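Local coordinates for protein putative S-adenosyl-L-methionine-dependent Methyltransferase (Methanococcus maripaludis, PDB 3DLC) that binds S-adenosylmethionine in a Rossmann-like class I methyltransferase fold and probably transfers its methyl group to an acceptor, at residues Ile48-Gly53 with Gly100-Ile105; Gly119-Trp124 with Thr129-Ile134; Glu184-Val189 with Glu205-Ile210. All blocks are in the same frame, centred on the assembly; numbering follows the deposited sequence.

Interaction 1. Residues Ile48-Gly53 with Gly100-Ile105; sequences IDIGSG and GDVHNI. With SAM (S-adenosylmethionine), chain C.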
loop_
_atom_site.group_PDB
_atom_site.type_symbol
_atom_site.label_atom_id
_atom_site.label_comp_id
_atom_site.label_asym_id
_atom_site.label_seq_id
_atom_site.Cartn_x
_atom_site.Cartn_y
_atom_site.Cartn_z
ATOM N N ILE A 48 -0.062 -4.154 8.767
ATOM C CA ILE A 48 0.784 -2.996 8.481
ATOM C C ILE A 48 0.423 -2.497 7.088
ATOM O O ILE A 48 0.403 -3.282 6.144
ATOM C CB ILE A 48 2.290 -3.328 8.514
ATOM C CG1 ILE A 48 2.690 -4.101 9.774
ATOM C CG2 ILE A 48 3.110 -2.080 8.329
ATOM C CD1 ILE A 48 2.346 -3.492 11.093
ATOM N N ASP A 49 0.093 -1.204 6.977
ATOM C CA ASP A 49 -0.203 -0.517 5.721
ATOM C C ASP A 49 1.020 0.342 5.399
ATOM O O ASP A 49 1.283 1.356 6.037
ATOM C CB ASP A 49 -1.472 0.313 5.904
ATOM C CG ASP A 49 -1.893 1.083 4.673
ATOM O OD1 ASP A 49 -1.323 0.837 3.593
ATOM O OD2 ASP A 49 -2.800 1.937 4.822
ATOM N N ILE A 50 1.790 -0.098 4.405
ATOM C CA ILE A 50 3.044 0.555 4.035
ATOM C C ILE A 50 2.786 1.625 2.984
ATOM O O ILE A 50 2.187 1.374 1.947
ATOM C CB ILE A 50 4.080 -0.458 3.554
ATOM C CG1 ILE A 50 4.363 -1.493 4.678
ATOM C CG2 ILE A 50 5.377 0.265 3.109
ATOM C CD1 ILE A 50 5.349 -2.577 4.269
ATOM N N GLY A 51 3.274 2.825 3.256
ATOM C CA GLY A 51 3.023 3.968 2.403
ATOM C C GLY A 51 1.562 4.363 2.500
ATOM O O GLY A 51 0.884 4.587 1.490
ATOM N N SER A 52 1.087 4.470 3.742
ATOM C CA SER A 52 -0.305 4.665 4.050
ATOM C C SER A 52 -0.878 6.016 3.601
ATOM O O SER A 52 -2.090 6.148 3.432
ATOM C CB SER A 52 -0.501 4.465 5.563
ATOM O OG SER A 52 0.526 5.114 6.315
ATOM N N GLY A 53 -0.011 7.015 3.432
ATOM C CA GLY A 53 -0.444 8.285 2.907
ATOM C C GLY A 53 -1.491 8.925 3.808
ATOM O O GLY A 53 -1.342 8.949 5.019
ATOM N N GLY A 100 8.172 6.354 9.345
ATOM C CA GLY A 100 9.289 5.504 9.000
ATOM C C GLY A 100 9.253 5.087 7.553
ATOM O O GLY A 100 8.336 5.373 6.809
ATOM N N ASP A 101 10.297 4.374 7.177
ATOM C CA ASP A 101 10.612 4.005 5.801
ATOM C C ASP A 101 10.613 2.498 5.630
ATOM O O ASP A 101 11.089 1.747 6.505
ATOM C CB ASP A 101 12.033 4.568 5.503
ATOM C CG ASP A 101 12.384 4.648 4.056
ATOM O OD1 ASP A 101 12.253 3.650 3.326
ATOM O OD2 ASP A 101 12.797 5.751 3.618
ATOM N N VAL A 102 10.077 2.046 4.501
ATOM C CA VAL A 102 10.030 0.629 4.162
ATOM C C VAL A 102 11.433 -0.009 4.166
ATOM O O VAL A 102 11.572 -1.213 4.328
ATOM C CB VAL A 102 9.321 0.413 2.797
ATOM C CG1 VAL A 102 10.138 0.951 1.627
ATOM C CG2 VAL A 102 8.964 -1.067 2.623
ATOM N N HIS A 103 12.466 0.808 3.985
ATOM C CA HIS A 103 13.825 0.268 3.947
ATOM C C HIS A 103 14.419 0.057 5.324
ATOM O O HIS A 103 15.528 -0.473 5.436
ATOM C CB HIS A 103 14.766 1.160 3.147
ATOM C CG HIS A 103 14.352 1.333 1.727
ATOM N ND1 HIS A 103 13.542 2.368 1.327
ATOM C CD2 HIS A 103 14.557 0.566 0.630
ATOM C CE1 HIS A 103 13.326 2.261 0.024
ATOM N NE2 HIS A 103 13.924 1.176 -0.421
ATOM N N ASN A 104 13.710 0.458 6.373
ATOM C CA ASN A 104 14.202 0.291 7.736
ATOM C C ASN A 104 13.001 0.400 8.667
ATOM O O ASN A 104 12.784 1.387 9.352
ATOM C CB ASN A 104 15.266 1.345 8.018
ATOM C CG ASN A 104 15.855 1.180 9.370
ATOM O OD1 ASN A 104 16.195 0.070 9.736
ATOM N ND2 ASN A 104 16.022 2.279 10.117
ATOM N N ILE A 105 12.196 -0.644 8.641
ATOM C CA ILE A 105 10.888 -0.591 9.292
ATOM C C ILE A 105 11.022 -0.717 10.800
ATOM O O ILE A 105 11.618 -1.684 11.276
ATOM C CB ILE A 105 9.960 -1.707 8.761
ATOM C CG1 ILE A 105 9.826 -1.622 7.241
ATOM C CG2 ILE A 105 8.577 -1.612 9.461
ATOM C CD1 ILE A 105 9.008 -2.782 6.597
HETATM N N SAM C . -1.636 4.324 0.225
HETATM C CA SAM C . -2.285 5.643 0.015
HETATM C C SAM C . -3.470 5.495 -0.898
HETATM O O SAM C . -3.554 4.488 -1.606
HETATM O OXT SAM C . -4.286 6.408 -0.947
HETATM C CB SAM C . -1.280 6.654 -0.504
HETATM C CG SAM C . -0.684 6.358 -1.842
HETATM S SD SAM C . 0.484 7.662 -2.278
HETATM C CE SAM C . 0.267 7.505 -4.029
HETATM C "C5'" SAM C . 2.158 6.890 -1.968
HETATM C "C4'" SAM C . 2.742 6.955 -0.525
HETATM O "O4'" SAM C . 3.923 6.138 -0.232
HETATM C "C3'" SAM C . 3.022 8.393 -0.021
HETATM O "O3'" SAM C . 2.223 8.631 1.097
HETATM C "C2'" SAM C . 4.513 8.357 0.319
HETATM O "O2'" SAM C . 4.964 9.255 1.308
HETATM C "C1'" SAM C . 4.732 6.876 0.674
HETATM N N9 SAM C . 6.118 6.412 0.499
HETATM C C8 SAM C . 6.874 6.511 -0.645
HETATM N N7 SAM C . 8.073 5.904 -0.478
HETATM C C5 SAM C . 8.092 5.428 0.807
HETATM C C6 SAM C . 9.057 4.756 1.561
HETATM N N6 SAM C . 10.300 4.475 1.130
HETATM N N1 SAM C . 8.709 4.379 2.811
HETATM C C2 SAM C . 7.477 4.687 3.338
HETATM N N3 SAM C . 6.527 5.396 2.663
HETATM C C4 SAM C . 6.863 5.722 1.417
#
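Ile50 lays its CG2 methyl against CG2 of Val102, the two carbons 3.9 Å apart and the side chains crossing at about a right angle. The pair joins the end of strand 46-50 to the loop after strand 95-99, both at the carboxyl ends of parallel strands, where the S-adenosylmethionine pocket of a Rossmann-like methyltransferase lies. Ile50 touches the loop at two places: CG2, pointing opposite the backbone N, meets Val102, while the extended arm through CG1 (chi2 178°) carries CD1 to within 4.3 Å of CD1 of Ile105. Trp124 and Ile134 close over the same apolar cluster from the following loop and helix 127-137.

The two segments hold opposite ends of the cofactor. Past Ile50 the chain turns through Gly51 and Gly53, consistent with the glycine-rich loop of this fold; both have positive phi, and a CB on either would run into the ligand. Gly51 O accepts a 2.8 Å hydrogen bond from the methionine amino nitrogen, SAM N. At the adenine, Val102 N donates almost straight to SAM N1 (168°), and SAM N6 donates to Asp101 OD1 over 3.1 Å, so the Watson-Crick edge of the base is read by one backbone N-H and one carboxylate oxygen. Val102 CG1 also packs against N6 at 3.6 Å and lies over the rim of one face of the His103 ring.

Asp101 opens a type I turn to Asn104 and an Asx turn within it. Its OD1 is gripped from the same face of the carboxylate by two groups of His103: backbone N on the anti side, and ND1 on the syn side at 2.7 Å.

Interaction 2. Residues Gly119-Trp124 with Thr129-Ile134; sequences GSVFFW and TAFREI. With SAM (S-adenosylmethionine), chain C.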
loop_
_atom_site.group_PDB
_atom_site.type_symbol
_atom_site.label_atom_id
_atom_site.label_comp_id
_atom_site.label_asym_id
_atom_site.label_seq_id
_atom_site.Cartn_x
_atom_site.Cartn_y
_atom_site.Cartn_z
ATOM N N GLY A 119 -0.143 1.890 -4.025
ATOM C CA GLY A 119 0.425 3.073 -4.632
ATOM C C GLY A 119 1.744 3.581 -4.128
ATOM O O GLY A 119 2.041 4.750 -4.365
ATOM N N SER A 120 2.461 2.783 -3.335
ATOM C CA SER A 120 3.772 3.124 -2.815
ATOM C C SER A 120 4.944 2.398 -3.479
ATOM O O SER A 120 5.982 3.013 -3.730
ATOM C CB SER A 120 3.718 2.872 -1.304
ATOM O OG SER A 120 4.778 3.499 -0.611
ATOM N N VAL A 121 4.762 1.113 -3.782
ATOM C CA VAL A 121 5.843 0.295 -4.291
ATOM C C VAL A 121 6.481 0.853 -5.548
ATOM O O VAL A 121 7.660 0.643 -5.781
ATOM C CB VAL A 121 5.372 -1.180 -4.499
ATOM C CG1 VAL A 121 4.321 -1.283 -5.596
ATOM C CG2 VAL A 121 6.553 -2.104 -4.778
ATOM N N PHE A 122 5.692 1.558 -6.357
ATOM C CA PHE A 122 6.148 2.097 -7.636
ATOM C C PHE A 122 7.152 3.222 -7.465
ATOM O O PHE A 122 7.832 3.585 -8.414
ATOM C CB PHE A 122 4.944 2.555 -8.466
ATOM C CG PHE A 122 3.904 1.492 -8.622
ATOM C CD1 PHE A 122 4.163 0.307 -9.259
ATOM C CD2 PHE A 122 2.678 1.655 -8.052
ATOM C CE1 PHE A 122 3.203 -0.669 -9.353
ATOM C CE2 PHE A 122 1.708 0.670 -8.133
ATOM C CZ PHE A 122 1.969 -0.477 -8.789
ATOM N N PHE A 123 7.274 3.734 -6.249
ATOM C CA PHE A 123 8.205 4.826 -5.945
ATOM C C PHE A 123 9.464 4.371 -5.209
ATOM O O PHE A 123 10.445 5.113 -5.167
ATOM C CB PHE A 123 7.522 5.903 -5.075
ATOM C CG PHE A 123 6.355 6.569 -5.740
ATOM C CD1 PHE A 123 6.532 7.462 -6.779
ATOM C CD2 PHE A 123 5.069 6.332 -5.312
ATOM C CE1 PHE A 123 5.400 8.109 -7.346
ATOM C CE2 PHE A 123 3.996 6.962 -5.861
ATOM C CZ PHE A 123 4.158 7.815 -6.903
ATOM N N TRP A 124 9.471 3.191 -4.617
ATOM C CA TRP A 124 10.583 2.815 -3.751
ATOM C C TRP A 124 11.903 2.699 -4.449
ATOM O O TRP A 124 11.988 2.091 -5.491
ATOM C CB TRP A 124 10.334 1.491 -2.995
ATOM C CG TRP A 124 9.110 1.494 -2.161
ATOM C CD1 TRP A 124 8.425 2.585 -1.677
ATOM C CD2 TRP A 124 8.404 0.344 -1.686
ATOM N NE1 TRP A 124 7.334 2.177 -0.952
ATOM C CE2 TRP A 124 7.278 0.806 -0.978
ATOM C CE3 TRP A 124 8.597 -1.028 -1.803
ATOM C CZ2 TRP A 124 6.373 -0.067 -0.388
ATOM C CZ3 TRP A 124 7.676 -1.887 -1.244
ATOM C CH2 TRP A 124 6.579 -1.402 -0.549
ATOM N N THR A 129 16.094 -4.261 -0.755
ATOM C CA THR A 129 16.130 -3.985 0.664
ATOM C C THR A 129 14.719 -3.851 1.231
ATOM O O THR A 129 14.418 -4.358 2.322
ATOM C CB THR A 129 16.960 -2.729 0.954
ATOM O OG1 THR A 129 18.304 -2.990 0.552
ATOM C CG2 THR A 129 16.905 -2.309 2.425
ATOM N N ALA A 130 13.852 -3.169 0.500
ATOM C CA ALA A 130 12.466 -2.983 0.949
ATOM C C ALA A 130 11.786 -4.340 1.157
ATOM O O ALA A 130 11.145 -4.563 2.167
ATOM C CB ALA A 130 11.688 -2.159 -0.060
ATOM N N PHE A 131 11.918 -5.244 0.185
ATOM C CA PHE A 131 11.284 -6.551 0.311
ATOM C C PHE A 131 11.910 -7.460 1.348
ATOM O O PHE A 131 11.222 -8.250 1.957
ATOM C CB PHE A 131 11.073 -7.207 -1.053
ATOM C CG PHE A 131 9.826 -6.677 -1.732
ATOM C CD1 PHE A 131 8.576 -7.195 -1.420
ATOM C CD2 PHE A 131 9.888 -5.579 -2.576
ATOM C CE1 PHE A 131 7.440 -6.653 -1.977
ATOM C CE2 PHE A 131 8.745 -5.040 -3.129
ATOM C CZ PHE A 131 7.526 -5.576 -2.823
ATOM N N ARG A 132 13.201 -7.319 1.608
ATOM C CA ARG A 132 13.807 -8.019 2.747
ATOM C C ARG A 132 13.208 -7.538 4.060
ATOM O O ARG A 132 12.963 -8.337 4.968
ATOM C CB ARG A 132 15.330 -7.880 2.736
ATOM C CG ARG A 132 15.982 -8.793 1.687
ATOM C CD ARG A 132 17.515 -8.718 1.772
ATOM N NE ARG A 132 18.134 -9.834 1.079
ATOM C CZ ARG A 132 18.389 -9.869 -0.202
ATOM N NH1 ARG A 132 18.266 -8.803 -0.955
ATOM N NH2 ARG A 132 18.806 -11.005 -0.752
ATOM N N GLU A 133 12.979 -6.228 4.167
ATOM C CA GLU A 133 12.348 -5.695 5.393
ATOM C C GLU A 133 10.905 -6.182 5.553
ATOM O O GLU A 133 10.455 -6.537 6.638
ATOM C CB GLU A 133 12.408 -4.155 5.402
ATOM C CG GLU A 133 13.730 -3.622 5.858
ATOM C CD GLU A 133 13.911 -3.900 7.340
ATOM O OE1 GLU A 133 13.325 -3.165 8.176
ATOM O OE2 GLU A 133 14.594 -4.885 7.679
ATOM N N ILE A 134 10.155 -6.158 4.454
ATOM C CA ILE A 134 8.788 -6.654 4.445
ATOM C C ILE A 134 8.768 -8.103 4.902
ATOM O O ILE A 134 7.953 -8.510 5.731
ATOM C CB ILE A 134 8.169 -6.468 3.055
ATOM C CG1 ILE A 134 7.920 -4.968 2.841
ATOM C CG2 ILE A 134 6.886 -7.278 2.873
ATOM C CD1 ILE A 134 7.684 -4.558 1.379
HETATM N N SAM C . -1.636 4.324 0.225
HETATM C CA SAM C . -2.285 5.643 0.015
HETATM C C SAM C . -3.470 5.495 -0.898
HETATM O O SAM C . -3.554 4.488 -1.606
HETATM O OXT SAM C . -4.286 6.408 -0.947
HETATM C CB SAM C . -1.280 6.654 -0.504
HETATM C CG SAM C . -0.684 6.358 -1.842
HETATM S SD SAM C . 0.484 7.662 -2.278
HETATM C CE SAM C . 0.267 7.505 -4.029
HETATM C "C5'" SAM C . 2.158 6.890 -1.968
HETATM C "C4'" SAM C . 2.742 6.955 -0.525
HETATM O "O4'" SAM C . 3.923 6.138 -0.232
HETATM C "C3'" SAM C . 3.022 8.393 -0.021
HETATM O "O3'" SAM C . 2.223 8.631 1.097
HETATM C "C2'" SAM C . 4.513 8.357 0.319
HETATM O "O2'" SAM C . 4.964 9.255 1.308
HETATM C "C1'" SAM C . 4.732 6.876 0.674
HETATM N N9 SAM C . 6.118 6.412 0.499
HETATM C C8 SAM C . 6.874 6.511 -0.645
HETATM N N7 SAM C . 8.073 5.904 -0.478
HETATM C C5 SAM C . 8.092 5.428 0.807
HETATM C C6 SAM C . 9.057 4.756 1.561
HETATM N N6 SAM C . 10.300 4.475 1.130
HETATM N N1 SAM C . 8.709 4.379 2.811
HETATM C C2 SAM C . 7.477 4.687 3.338
HETATM N N3 SAM C . 6.527 5.396 2.663
HETATM C C4 SAM C . 6.863 5.722 1.417
#
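Ser120 OG sits between two partners: it donates a 2.8 Å hydrogen bond to the ribose oxygen SAM O4' and accepts one from Trp124 NE1 at 2.9 Å. The latter is bent, 142° at the hydrogen, with OG tilted 23° from the indole plane. The torsion that turns OG away from the backbone N aims it at the gap between ribose and indole. The pyrrole side of that indole borders the adenine, CD1 lying 3.5 Å from SAM N7, which approaches at the ring edge.

The far, six-membered end of Trp124 meets helix 127-137. CE3 lies 3.7 Å from Ala130 CB, and CZ3 touches both Ile134 CD1 and Phe131 CE2. The two aromatic rings meet obliquely, their planes at 52°, and Phe131 comes in at the indole edge. One indole face is covered from within its own loop by the backbone of Ser120 and Val121, with Val121 CA over its centre. Val121 CG2 meets the edge of the Phe131 ring at 4.0 Å.

Ile146 of strand 142-148 and Val102 also line this core. The indole N-H thus has its acceptor in Ser120 OG, on the cofactor side, while the carbocycle is buried among hydrocarbon, a division that probably fixes the ring's rotation and helps hold Ser120 OG ready for the ribose.

Interaction 3. Residues Glu184-Val189 with Glu205-Ile210; sequences ERFQNV and EGFWII. With ACT (acetate ion), chain B.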
loop_
_atom_site.group_PDB
_atom_site.type_symbol
_atom_site.label_atom_id
_atom_site.label_comp_id
_atom_site.label_asym_id
_atom_site.label_seq_id
_atom_site.Cartn_x
_atom_site.Cartn_y
_atom_site.Cartn_z
ATOM N N GLU A 184 7.281 -8.826 -13.981
ATOM C CA GLU A 184 8.623 -9.318 -14.208
ATOM C C GLU A 184 9.635 -8.724 -13.244
ATOM O O GLU A 184 10.471 -9.401 -12.644
ATOM C CB GLU A 184 9.071 -9.014 -15.624
ATOM C CG GLU A 184 10.501 -9.461 -15.839
ATOM C CD GLU A 184 10.687 -10.148 -17.148
ATOM O OE1 GLU A 184 9.912 -11.092 -17.405
ATOM O OE2 GLU A 184 11.626 -9.799 -17.887
ATOM N N ARG A 185 9.566 -7.418 -13.086
ATOM C CA ARG A 185 10.515 -6.737 -12.214
ATOM C C ARG A 185 10.492 -7.330 -10.812
ATOM O O ARG A 185 11.527 -7.654 -10.225
ATOM C CB ARG A 185 10.220 -5.245 -12.110
ATOM C CG ARG A 185 11.196 -4.463 -11.235
ATOM C CD ARG A 185 10.847 -3.000 -11.045
ATOM N NE ARG A 185 11.941 -2.400 -10.282
ATOM C CZ ARG A 185 11.873 -1.330 -9.517
ATOM N NH1 ARG A 185 10.759 -0.677 -9.370
ATOM N NH2 ARG A 185 12.957 -0.935 -8.884
ATOM N N PHE A 186 9.289 -7.439 -10.266
ATOM C CA PHE A 186 9.135 -7.891 -8.883
ATOM C C PHE A 186 9.325 -9.383 -8.693
ATOM O O PHE A 186 9.807 -9.792 -7.650
ATOM C CB PHE A 186 7.895 -7.269 -8.242
ATOM C CG PHE A 186 8.090 -5.830 -7.980
ATOM C CD1 PHE A 186 8.895 -5.433 -6.921
ATOM C CD2 PHE A 186 7.595 -4.871 -8.807
ATOM C CE1 PHE A 186 9.158 -4.102 -6.704
ATOM C CE2 PHE A 186 7.841 -3.549 -8.594
ATOM C CZ PHE A 186 8.626 -3.151 -7.549
ATOM N N GLN A 187 9.000 -10.182 -9.705
ATOM C CA GLN A 187 9.347 -11.589 -9.651
ATOM C C GLN A 187 10.862 -11.678 -9.481
ATOM O O GLN A 187 11.370 -12.452 -8.669
ATOM C CB GLN A 187 8.891 -12.278 -10.959
ATOM C CG GLN A 187 9.314 -13.602 -11.317
ATOM C CD GLN A 187 8.925 -13.899 -12.791
ATOM O OE1 GLN A 187 9.308 -14.911 -13.313
ATOM N NE2 GLN A 187 8.143 -13.001 -13.428
ATOM N N ASN A 188 11.599 -10.887 -10.275
ATOM C CA ASN A 188 13.062 -10.954 -10.186
ATOM C C ASN A 188 13.589 -10.521 -8.819
ATOM O O ASN A 188 14.508 -11.129 -8.267
ATOM C CB ASN A 188 13.719 -10.132 -11.283
ATOM C CG ASN A 188 13.500 -10.713 -12.674
ATOM O OD1 ASN A 188 13.152 -11.881 -12.820
ATOM N ND2 ASN A 188 13.680 -9.891 -13.702
ATOM N N VAL A 189 12.959 -9.521 -8.223
ATOM C CA VAL A 189 13.343 -9.077 -6.890
ATOM C C VAL A 189 13.125 -10.166 -5.847
ATOM O O VAL A 189 14.004 -10.489 -5.034
ATOM C CB VAL A 189 12.546 -7.806 -6.465
ATOM C CG1 VAL A 189 12.785 -7.446 -4.992
ATOM C CG2 VAL A 189 12.876 -6.605 -7.362
ATOM N N GLU A 205 -8.493 -5.888 -10.721
ATOM C CA GLU A 205 -8.422 -5.276 -9.406
ATOM C C GLU A 205 -7.116 -4.559 -9.174
ATOM O O GLU A 205 -6.934 -3.845 -8.191
ATOM C CB GLU A 205 -8.603 -6.320 -8.320
ATOM C CG GLU A 205 -7.457 -7.314 -8.219
ATOM C CD GLU A 205 -7.644 -8.615 -8.986
ATOM O OE1 GLU A 205 -8.061 -8.668 -10.199
ATOM O OE2 GLU A 205 -7.329 -9.637 -8.342
ATOM N N GLY A 206 -6.210 -4.761 -10.106
ATOM C CA GLY A 206 -4.892 -4.104 -10.089
ATOM C C GLY A 206 -3.716 -5.064 -10.192
ATOM O O GLY A 206 -3.859 -6.196 -10.678
ATOM N N PHE A 207 -2.567 -4.571 -9.738
ATOM C CA PHE A 207 -1.280 -5.297 -9.706
ATOM C C PHE A 207 -0.958 -5.502 -8.232
ATOM O O PHE A 207 -0.874 -4.523 -7.489
ATOM C CB PHE A 207 -0.187 -4.449 -10.353
ATOM C CG PHE A 207 1.212 -4.933 -10.025
ATOM C CD1 PHE A 207 1.762 -6.030 -10.660
ATOM C CD2 PHE A 207 1.956 -4.337 -9.051
ATOM C CE1 PHE A 207 3.023 -6.474 -10.317
ATOM C CE2 PHE A 207 3.238 -4.790 -8.720
ATOM C CZ PHE A 207 3.746 -5.842 -9.355
ATOM N N TRP A 208 -0.744 -6.752 -7.793
ATOM C CA TRP A 208 -0.524 -7.015 -6.364
ATOM C C TRP A 208 0.462 -8.155 -6.170
ATOM O O TRP A 208 0.371 -9.204 -6.806
ATOM C CB TRP A 208 -1.837 -7.334 -5.654
ATOM C CG TRP A 208 -2.866 -6.247 -5.835
ATOM C CD1 TRP A 208 -3.848 -6.198 -6.779
ATOM C CD2 TRP A 208 -2.964 -5.036 -5.101
ATOM N NE1 TRP A 208 -4.557 -5.033 -6.660
ATOM C CE2 TRP A 208 -4.035 -4.299 -5.636
ATOM C CE3 TRP A 208 -2.253 -4.497 -4.035
ATOM C CZ2 TRP A 208 -4.425 -3.057 -5.114
ATOM C CZ3 TRP A 208 -2.646 -3.257 -3.505
ATOM C CH2 TRP A 208 -3.714 -2.563 -4.057
ATOM N N ILE A 209 1.388 -7.922 -5.237
ATOM C CA ILE A 209 2.412 -8.865 -4.817
ATOM C C ILE A 209 1.955 -9.513 -3.526
ATOM O O ILE A 209 1.749 -8.835 -2.520
ATOM C CB ILE A 209 3.743 -8.126 -4.626
ATOM C CG1 ILE A 209 4.220 -7.469 -5.931
ATOM C CG2 ILE A 209 4.796 -9.064 -4.043
ATOM C CD1 ILE A 209 5.257 -6.355 -5.724
ATOM N N ILE A 210 1.826 -10.839 -3.572
ATOM C CA ILE A 210 1.242 -11.624 -2.484
ATOM C C ILE A 210 2.221 -12.698 -2.020
ATOM O O ILE A 210 2.294 -13.821 -2.550
ATOM C CB ILE A 210 -0.080 -12.282 -2.953
ATOM C CG1 ILE A 210 -1.046 -11.213 -3.458
ATOM C CG2 ILE A 210 -0.709 -13.108 -1.827
ATOM C CD1 ILE A 210 -2.308 -11.724 -4.119
HETATM C C ACT B . 15.410 -3.623 -9.278
HETATM O O ACT B . 15.649 -2.398 -9.123
HETATM O OXT ACT B . 14.514 -3.943 -10.112
HETATM C CH3 ACT B . 16.183 -4.641 -8.501
#
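This is apolar helix-on-sheet packing, made where helix 180-193 packs on strand 206-211, the antiparallel strand that follows 142-148 in the seven-stranded sheet of the methyltransferase fold. Phe186 supplies the helix side. Ile209 CD1 approaches its ring obliquely, 3.7 Å from CG and nearly as close to CB, so the methyl rests at the root of the aromatic group. Phe207 brings CZ to 4.0 Å from Phe186 CD2, again obliquely, the two side chains crossing at about a right angle. Both strand residues project toward the helix: Ile209 extends its CG1 arm (chi2 161°) to present CD1, while Phe207 holds CG anti to its backbone N (chi1 164°) and reaches with the outer end of its ring.

Replacing Phe186 with an alanine would probably leave Ile209 CD1 and Phe207 CZ without their shared partner and open a gap between helix and strand. Val127 and Phe131 of helix 127-137 also border this core.

Trp208, between Phe207 and Ile209 in sequence, stacks on Tyr145, and its NE1 donates to Glu205 O over 3.1 Å, meeting the oxygen from above the carbonyl plane. On the helix, the extended Arg185 side chain grips an acetate, probably from the crystallisation liquor, with two nearly straight bonds: NE to OXT at 3.0 Å and NH2 to O at 3.1 Å. Between helix and strand, then, shape and hydrocarbon burial hold the parts together, and charge is met at the exposed guanidinium.

From the N terminus the three contacts follow in series, neither nesting nor crossing. Interaction 1 closes the long loop from strand 46-50 through two helices and two strands to the segment after strand 95-99. Interaction 2 closes a very short one, folding the loop after strand 112-118 onto helix 127-137. Interaction 3 brings helix 180-193 back onto strand 206-211 across a hairpin-forming strand. Interactions 1 and 2 share the cofactor and meet where Ile105 N probably bonds Glu133 OE1. Interactions 2 and 3 share one hydrophobic core, Phe186 packing on Val121 and Phe131. Interactions 1 and 3 do not touch, so interaction 2 bridges the pocket and the packing of helix 180-193 on the sheet.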